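Alkaline serine protease (PDB 1Y9Z) probably cleaves peptide bonds in proteins, as a cold-adapted (psychrophilic) subtilisin-like serine protease. Local coordinates at residues T145-G150 with Q393-L398; L152-A157 with P373-V378; Y167-S170 with M175-A178. All blocks are in the same frame, centred on the assembly; numbering follows the deposited sequence.

Contact 1. Residues T145-G150 with Q393-L398; sequences THYNNG and QVRAAL
Tyr147 and Arg395 make this contact by themselves, a single pair bridging the end of helix 137-148 and the side of helix 391-401. The backbones stay well apart, with the CA atoms of the two residues 10.5 Å from each other, so the gap is spanned by two outstretched side chains. Tyr147 has CG anti to the backbone N (chi1 176°), which sends the ring out toward the other helix. The Arg395 chain is fully extended from CG to NE and meets the phenol at about a right angle.

The tight part is small. Arg395 NH2 sits over one face of the ring at its outer end, 3.4 Å from Tyr147 CZ, and Arg395 CD lies 3.4 Å from Tyr147 OH. The guanidinium does not lie flat on the ring; its plane is turned 66° away and it offers an edge. Tyr147 also touches Ser173 in a nearby loop. The rest is looser: this is a surface contact, and both touching residues remain partly exposed to solvent. Just beyond Tyr147, the helix closes at Gly150 with a Schellman motif.

Replacing Tyr147 with an alanine takes away the ring, which would probably leave Arg395 NH2 without its aromatic neighbour and the interval between the two helices unfilled on this side.

Polar anchoring of Arg395 comes from other partners, since NE forms a salt bridge with Glu197 and NH2 bonds to Asp172 O. The chemistry suggests a guanidinium held mainly by Glu197 and Asp172 O, with the tyrosine ring probably adding a polarisable surface beside it.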
loop_
_atom_site.group_PDB
_atom_site.type_symbol
_atom_site.label_atom_id
_atom_site.label_comp_id
_atom_site.label_asym_id
_atom_site.label_seq_id
_atom_site.Cartn_x
_atom_site.Cartn_y
_atom_site.Cartn_z
ATOM N N THR A 145 8.033 26.595 -7.250
ATOM C CA THR A 145 8.463 27.598 -6.284
ATOM C C THR A 145 8.661 26.948 -4.917
ATOM O O THR A 145 9.673 27.177 -4.256
ATOM C CB THR A 145 7.431 28.740 -6.177
ATOM O OG1 THR A 145 7.370 29.443 -7.425
ATOM C CG2 THR A 145 7.819 29.717 -5.071
ATOM N N HIS A 146 7.700 26.132 -4.497
ATOM C CA HIS A 146 7.806 25.448 -3.214
ATOM C C HIS A 146 9.025 24.535 -3.195
ATOM O O HIS A 146 9.771 24.506 -2.218
ATOM C CB HIS A 146 6.544 24.629 -2.936
ATOM C CG HIS A 146 5.457 25.410 -2.268
ATOM N ND1 HIS A 146 4.180 25.499 -2.777
ATOM C CD2 HIS A 146 5.458 26.130 -1.122
ATOM C CE1 HIS A 146 3.439 26.241 -1.971
ATOM N NE2 HIS A 146 4.191 26.635 -0.959
ATOM N N TYR A 147 9.221 23.790 -4.279
ATOM C CA TYR A 147 10.353 22.880 -4.393
ATOM C C TYR A 147 11.672 23.643 -4.304
ATOM O O TYR A 147 12.577 23.246 -3.568
ATOM C CB TYR A 147 10.268 22.115 -5.718
ATOM C CG TYR A 147 11.436 21.194 -5.993
ATOM C CD1 TYR A 147 11.795 20.194 -5.091
ATOM C CD2 TYR A 147 12.167 21.308 -7.174
ATOM C CE1 TYR A 147 12.857 19.331 -5.361
ATOM C CE2 TYR A 147 13.228 20.451 -7.454
ATOM C CZ TYR A 147 13.567 19.465 -6.544
ATOM O OH TYR A 147 14.611 18.613 -6.824
ATOM N N ASN A 148 11.780 24.740 -5.045
ATOM C CA ASN A 148 13.006 25.528 -5.015
ATOM C C ASN A 148 13.198 26.184 -3.655
ATOM O O ASN A 148 14.327 26.466 -3.253
ATOM C CB ASN A 148 13.000 26.585 -6.122
ATOM C CG ASN A 148 13.074 25.972 -7.506
ATOM O OD1 ASN A 148 13.811 25.009 -7.732
ATOM N ND2 ASN A 148 12.318 26.532 -8.444
ATOM N N ASN A 149 12.098 26.423 -2.945
ATOM C CA ASN A 149 12.180 27.022 -1.618
ATOM C C ASN A 149 12.617 25.988 -0.587
ATOM O O ASN A 149 12.809 26.315 0.582
ATOM C CB ASN A 149 10.839 27.628 -1.193
ATOM C CG ASN A 149 10.534 28.929 -1.908
ATOM O OD1 ASN A 149 11.424 29.564 -2.470
ATOM N ND2 ASN A 149 9.270 29.341 -1.875
ATOM N N GLY A 150 12.757 24.736 -1.017
ATOM C CA GLY A 150 13.203 23.697 -0.103
ATOM C C GLY A 150 12.191 22.667 0.364
ATOM O O GLY A 150 12.479 21.902 1.285
ATOM N N GLN A 393 18.516 18.015 -2.912
ATOM C CA GLN A 393 19.640 17.148 -2.584
ATOM C C GLN A 393 19.167 15.797 -2.045
ATOM O O GLN A 393 19.743 14.755 -2.365
ATOM C CB GLN A 393 20.563 17.850 -1.582
ATOM C CG GLN A 393 21.425 18.924 -2.238
ATOM C CD GLN A 393 22.198 19.777 -1.249
ATOM O OE1 GLN A 393 23.161 20.452 -1.618
ATOM N NE2 GLN A 393 21.775 19.763 0.008
ATOM N N VAL A 394 18.112 15.810 -1.235
ATOM C CA VAL A 394 17.571 14.569 -0.693
ATOM C C VAL A 394 16.960 13.756 -1.838
ATOM O O VAL A 394 17.132 12.538 -1.911
ATOM C CB VAL A 394 16.489 14.851 0.375
ATOM C CG1 VAL A 394 15.804 13.556 0.788
ATOM C CG2 VAL A 394 17.128 15.512 1.591
ATOM N N ARG A 395 16.248 14.442 -2.731
ATOM C CA ARG A 395 15.620 13.798 -3.879
ATOM C C ARG A 395 16.688 13.071 -4.696
ATOM O O ARG A 395 16.516 11.914 -5.079
ATOM C CB ARG A 395 14.915 14.856 -4.737
ATOM C CG ARG A 395 14.157 14.316 -5.938
ATOM C CD ARG A 395 13.401 15.441 -6.622
ATOM N NE ARG A 395 12.738 15.007 -7.846
ATOM C CZ ARG A 395 12.064 15.821 -8.652
ATOM N NH1 ARG A 395 11.491 15.346 -9.749
ATOM N NH2 ARG A 395 11.960 17.111 -8.357
ATOM N N ALA A 396 17.800 13.757 -4.948
ATOM C CA ALA A 396 18.897 13.173 -5.711
ATOM C C ALA A 396 19.471 11.956 -4.992
ATOM O O ALA A 396 19.800 10.950 -5.623
ATOM C CB ALA A 396 19.990 14.215 -5.932
ATOM N N ALA A 397 19.586 12.047 -3.671
ATOM C CA ALA A 397 20.120 10.947 -2.879
ATOM C C ALA A 397 19.237 9.709 -3.007
ATOM O O ALA A 397 19.734 8.593 -3.152
ATOM C CB ALA A 397 20.233 11.360 -1.420
ATOM N N LEU A 398 17.924 9.905 -2.960
ATOM C CA LEU A 398 16.997 8.785 -3.072
ATOM C C LEU A 398 17.120 8.110 -4.438
ATOM O O LEU A 398 17.141 6.884 -4.538
ATOM C CB LEU A 398 15.558 9.263 -2.852
ATOM C CG LEU A 398 15.256 9.898 -1.489
ATOM C CD1 LEU A 398 13.817 10.383 -1.458
ATOM C CD2 LEU A 398 15.503 8.886 -0.378
#

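Contact 2. Residues L152-A157 with P373-V378; sequences LLIAAA and PHVSGV. With PMS (phenylmethanesulfonic acid), chain H.
Ile154 turns its two branches onto two successive residues of helix 368-385, and those two branches carry the contact between residues 152-157 and 373-378. Its CG1 stands beside the backbone N and anti to the carbonyl carbon (chi1 -58°), and the chain then runs on extended to CD1. That methyl comes to rest against the helix backbone, 3.5 Å from Ser376 CA and 3.7 Å from Ser376 CB. The other branch, CG2, points to Val375 and meets Val375 CG1 at 4.0 Å, the two side chains crossing obliquely. On the valine it is CG1 that does the touching. Val177 of the neighbouring strand 174-180 touches both Ile154 and Val375 and continues the apolar layer.

Ser376 takes part through its carbon atoms. Its hydroxyl is tucked between the backbone N and the carbonyl carbon (chi1 60°) and bonds to Thr127 OG1 of strand 125-128, with a weak bond to Thr372 O as well; this buried polar atom is therefore satisfied next to an otherwise greasy interface. Ile154 CA and Ser376 CA, the nearest CA pair of the two segments, are 6.4 Å apart.

At the far end of the strand, Ala156 CB lies 3.3 Å from O2S of the bound phenylmethanesulfonic acid and also touches Thr368 and Thr372. Helix 368-385 carries Ser369, another residue of this pocket, at the place where subtilases have their nucleophile. A central helix laid against the parallel sheet, both leading into the active-site cleft, is the core arrangement of the subtilisin-like alpha/beta domain.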
loop_
_atom_site.group_PDB
_atom_site.type_symbol
_atom_site.label_atom_id
_atom_site.label_comp_id
_atom_site.label_asym_id
_atom_site.label_seq_id
_atom_site.Cartn_x
_atom_site.Cartn_y
_atom_site.Cartn_z
ATOM N N LEU A 152 10.156 19.268 -0.277
ATOM C CA LEU A 152 10.177 18.054 -1.089
ATOM C C LEU A 152 8.744 17.613 -1.375
ATOM O O LEU A 152 7.954 17.392 -0.452
ATOM C CB LEU A 152 10.942 16.938 -0.362
ATOM C CG LEU A 152 11.131 15.600 -1.088
ATOM C CD1 LEU A 152 11.929 15.798 -2.368
ATOM C CD2 LEU A 152 11.858 14.630 -0.167
ATOM N N LEU A 153 8.420 17.491 -2.661
ATOM C CA LEU A 153 7.087 17.100 -3.106
ATOM C C LEU A 153 7.105 15.690 -3.689
ATOM O O LEU A 153 7.912 15.381 -4.570
ATOM C CB LEU A 153 6.586 18.095 -4.156
ATOM C CG LEU A 153 6.659 19.572 -3.753
ATOM C CD1 LEU A 153 6.264 20.441 -4.935
ATOM C CD2 LEU A 153 5.751 19.836 -2.556
ATOM N N ILE A 154 6.199 14.846 -3.204
ATOM C CA ILE A 154 6.118 13.456 -3.639
ATOM C C ILE A 154 4.657 13.087 -3.905
ATOM O O ILE A 154 3.780 13.422 -3.114
ATOM C CB ILE A 154 6.716 12.535 -2.546
ATOM C CG1 ILE A 154 8.173 12.938 -2.285
ATOM C CG2 ILE A 154 6.634 11.076 -2.967
ATOM C CD1 ILE A 154 8.789 12.296 -1.057
ATOM N N ALA A 155 4.398 12.405 -5.020
ATOM C CA ALA A 155 3.030 12.035 -5.374
ATOM C C ALA A 155 2.923 10.727 -6.152
ATOM O O ALA A 155 3.897 10.248 -6.738
ATOM C CB ALA A 155 2.383 13.165 -6.168
ATOM N N ALA A 156 1.714 10.174 -6.171
ATOM C CA ALA A 156 1.424 8.905 -6.840
ATOM C C ALA A 156 1.298 9.003 -8.357
ATOM O O ALA A 156 0.648 9.904 -8.882
ATOM C CB ALA A 156 0.148 8.306 -6.258
ATOM N N ALA A 157 1.905 8.046 -9.055
ATOM C CA ALA A 157 1.862 8.030 -10.514
ATOM C C ALA A 157 0.479 7.707 -11.078
ATOM O O ALA A 157 0.176 8.068 -12.213
ATOM C CB ALA A 157 2.883 7.038 -11.051
ATOM N N PRO A 373 3.445 6.816 0.252
ATOM C CA PRO A 373 3.825 7.053 1.650
ATOM C C PRO A 373 5.080 6.296 2.084
ATOM O O PRO A 373 5.752 6.699 3.037
ATOM C CB PRO A 373 2.573 6.641 2.433
ATOM C CG PRO A 373 1.894 5.662 1.528
ATOM C CD PRO A 373 2.072 6.294 0.169
ATOM N N HIS A 374 5.399 5.196 1.404
ATOM C CA HIS A 374 6.621 4.472 1.744
ATOM C C HIS A 374 7.780 5.382 1.348
ATOM O O HIS A 374 8.750 5.537 2.087
ATOM C CB HIS A 374 6.742 3.152 0.970
ATOM C CG HIS A 374 5.923 2.031 1.532
ATOM N ND1 HIS A 374 4.628 1.780 1.134
ATOM C CD2 HIS A 374 6.224 1.082 2.451
ATOM C CE1 HIS A 374 4.167 0.723 1.780
ATOM N NE2 HIS A 374 5.115 0.280 2.585
ATOM N N VAL A 375 7.663 5.993 0.173
ATOM C CA VAL A 375 8.701 6.880 -0.337
ATOM C C VAL A 375 8.820 8.179 0.458
ATOM O O VAL A 375 9.924 8.584 0.823
ATOM C CB VAL A 375 8.459 7.202 -1.839
ATOM C CG1 VAL A 375 9.452 8.247 -2.328
ATOM C CG2 VAL A 375 8.600 5.929 -2.663
ATOM N N SER A 376 7.696 8.831 0.736
ATOM C CA SER A 376 7.739 10.078 1.490
ATOM C C SER A 376 8.102 9.826 2.950
ATOM O O SER A 376 8.754 10.655 3.583
ATOM C CB SER A 376 6.400 10.823 1.386
ATOM O OG SER A 376 5.325 10.050 1.883
ATOM N N GLY A 377 7.690 8.677 3.481
ATOM C CA GLY A 377 8.024 8.343 4.855
ATOM C C GLY A 377 9.527 8.150 4.960
ATOM O O GLY A 377 10.168 8.683 5.866
ATOM N N VAL A 378 10.092 7.391 4.025
ATOM C CA VAL A 378 11.530 7.144 4.015
ATOM C C VAL A 378 12.297 8.435 3.749
ATOM O O VAL A 378 13.349 8.668 4.336
ATOM C CB VAL A 378 11.915 6.091 2.948
ATOM C CG1 VAL A 378 13.422 6.106 2.710
ATOM C CG2 VAL A 378 11.481 4.709 3.410
HETATM C C PMS H . -5.409 6.975 -5.919
HETATM S S PMS H . -3.607 7.064 -5.795
HETATM C C1 PMS H . -6.108 8.356 -5.843
HETATM C C2 PMS H . -6.346 9.066 -7.076
HETATM C C3 PMS H . -6.989 10.344 -7.052
HETATM C C4 PMS H . -7.381 10.877 -5.762
HETATM C C5 PMS H . -7.150 10.186 -4.548
HETATM C C6 PMS H . -6.511 8.907 -4.523
HETATM O O2S PMS H . -3.178 8.277 -6.483
HETATM O O1S PMS H . -3.017 5.903 -6.418
#

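Contact 3. Residues Y167-S170 with M175-A178; sequences YPAS and MSVA. With NA (sodium ion), chain E.
Ala169 and Ser176 bring their CA atoms within 4.4 Å where the loop of residues 167-170 turns back beside strand 174-180. The strand is one of the parallel strands of the subtilisin-like sheet, and the turn leading into it forms a sodium site, probably equivalent to the weaker cation site of other subtilisins. A cis peptide bond joins Tyr167 to Pro168, after which Ala169 adopts helix-like backbone angles and directs its carbonyl to the metal. Ala169 O binds the sodium ion at 2.4 Å. Tyr171 O, Val174 O and Gln195 OE1 complete the set of protein ligands, so the short connection is folded round the ion.

Side chains add a compact but modest packing layer. Ser176 CB lies 3.4 Å from Ala169 O, and Ser176 OG is 3.7 Å from Ala169 CB; small residues on both sides allow the backbones to come so near. Ser176 has OG anti to its own N (chi1 177°), which carries the hydroxyl past the alanine methyl. Met175, the preceding strand residue, has its side chain on the other side of the sheet, where it meets Ile154 and, on helix 391-401, Arg395 and Leu398. Within the loop, Ser170 CB rests 3.5 Å above one face of the Tyr167 ring, offset toward the rim, and that ring also meets Tyr171.

Direct hydrogen bonding between the two segments is absent, and a water molecule makes the polar link instead. Ser170 OG, which is also bonded to Ser166 O, accepts a hydrogen from this water at 2.9 Å. The same water molecule lies 2.9 Å from Ser176 OG in a second hydrogen bond.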
loop_
_atom_site.group_PDB
_atom_site.type_symbol
_atom_site.label_atom_id
_atom_site.label_comp_id
_atom_site.label_asym_id
_atom_site.label_seq_id
_atom_site.Cartn_x
_atom_site.Cartn_y
_atom_site.Cartn_z
ATOM N N TYR A 167 -1.148 14.230 -12.419
ATOM C CA TYR A 167 -0.570 15.405 -11.781
ATOM C C TYR A 167 -1.127 15.482 -10.363
ATOM O O TYR A 167 -2.276 15.117 -10.127
ATOM C CB TYR A 167 -0.919 16.647 -12.606
ATOM C CG TYR A 167 -0.314 16.595 -13.996
ATOM C CD1 TYR A 167 0.964 17.101 -14.244
ATOM C CD2 TYR A 167 -0.992 15.978 -15.051
ATOM C CE1 TYR A 167 1.554 16.990 -15.509
ATOM C CE2 TYR A 167 -0.409 15.863 -16.316
ATOM C CZ TYR A 167 0.861 16.370 -16.534
ATOM O OH TYR A 167 1.454 16.248 -17.774
ATOM N N PRO A 168 -0.353 16.037 -9.416
ATOM C CA PRO A 168 0.988 16.622 -9.524
ATOM C C PRO A 168 2.218 15.746 -9.766
ATOM O O PRO A 168 3.295 16.283 -10.025
ATOM C CB PRO A 168 1.112 17.394 -8.219
ATOM C CG PRO A 168 0.437 16.471 -7.255
ATOM C CD PRO A 168 -0.817 16.064 -8.014
ATOM N N ALA A 169 2.086 14.427 -9.684
ATOM C CA ALA A 169 3.244 13.557 -9.877
ATOM C C ALA A 169 4.069 13.852 -11.124
ATOM O O ALA A 169 5.298 13.802 -11.085
ATOM C CB ALA A 169 2.802 12.103 -9.901
ATOM N N SER A 170 3.398 14.174 -12.224
ATOM C CA SER A 170 4.094 14.405 -13.483
ATOM C C SER A 170 4.746 15.765 -13.732
ATOM O O SER A 170 5.240 16.019 -14.831
ATOM C CB SER A 170 3.165 14.022 -14.633
ATOM O OG SER A 170 2.804 12.651 -14.506
ATOM N N MET A 175 8.220 14.194 -7.164
ATOM C CA MET A 175 8.685 12.831 -7.402
ATOM C C MET A 175 7.476 11.962 -7.734
ATOM O O MET A 175 6.550 11.847 -6.928
ATOM C CB MET A 175 9.373 12.246 -6.163
ATOM C CG MET A 175 10.660 12.925 -5.747
ATOM S SD MET A 175 11.483 12.008 -4.418
ATOM C CE MET A 175 12.377 10.777 -5.363
ATOM N N SER A 176 7.475 11.363 -8.923
ATOM C CA SER A 176 6.382 10.487 -9.334
ATOM C C SER A 176 6.719 9.075 -8.865
ATOM O O SER A 176 7.733 8.504 -9.267
ATOM C CB SER A 176 6.222 10.510 -10.853
ATOM O OG SER A 176 5.210 9.608 -11.260
ATOM N N VAL A 177 5.855 8.513 -8.026
ATOM C CA VAL A 177 6.077 7.190 -7.452
ATOM C C VAL A 177 5.270 6.054 -8.069
ATOM O O VAL A 177 4.047 6.144 -8.195
ATOM C CB VAL A 177 5.779 7.217 -5.936
ATOM C CG1 VAL A 177 6.034 5.845 -5.324
ATOM C CG2 VAL A 177 6.635 8.273 -5.261
ATOM N N ALA A 178 5.970 4.981 -8.434
ATOM C CA ALA A 178 5.359 3.790 -9.015
ATOM C C ALA A 178 5.209 2.706 -7.948
ATOM O O ALA A 178 5.847 2.762 -6.891
ATOM C CB ALA A 178 6.215 3.268 -10.161
HETATM NA NA NA E . 7.534 14.455 -11.503
HETATM O O HOH W 1 4.041 10.096 -13.902
#

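In the fold
Followed from the N terminus, the chain leaves helix 137-148 at contact 1, enters strand 152-156 at contact 2, and then follows a loop whose last part, ahead of strand 174-180, contact 3 closes. It then runs through strand 196-201 and the inserted beta-barrel domain before returning in helix 368-385, which completes contact 2, and helix 391-401, which completes contact 1. The three loops are therefore nested, with contact 3 innermost and contact 1 outermost. Contacts 2 and 3 share the sheet through Leu153 O to Met175 N and Ala155 O to Val177 N, whereas Leu152 and Met175 pack on Arg395, joining both to contact 1.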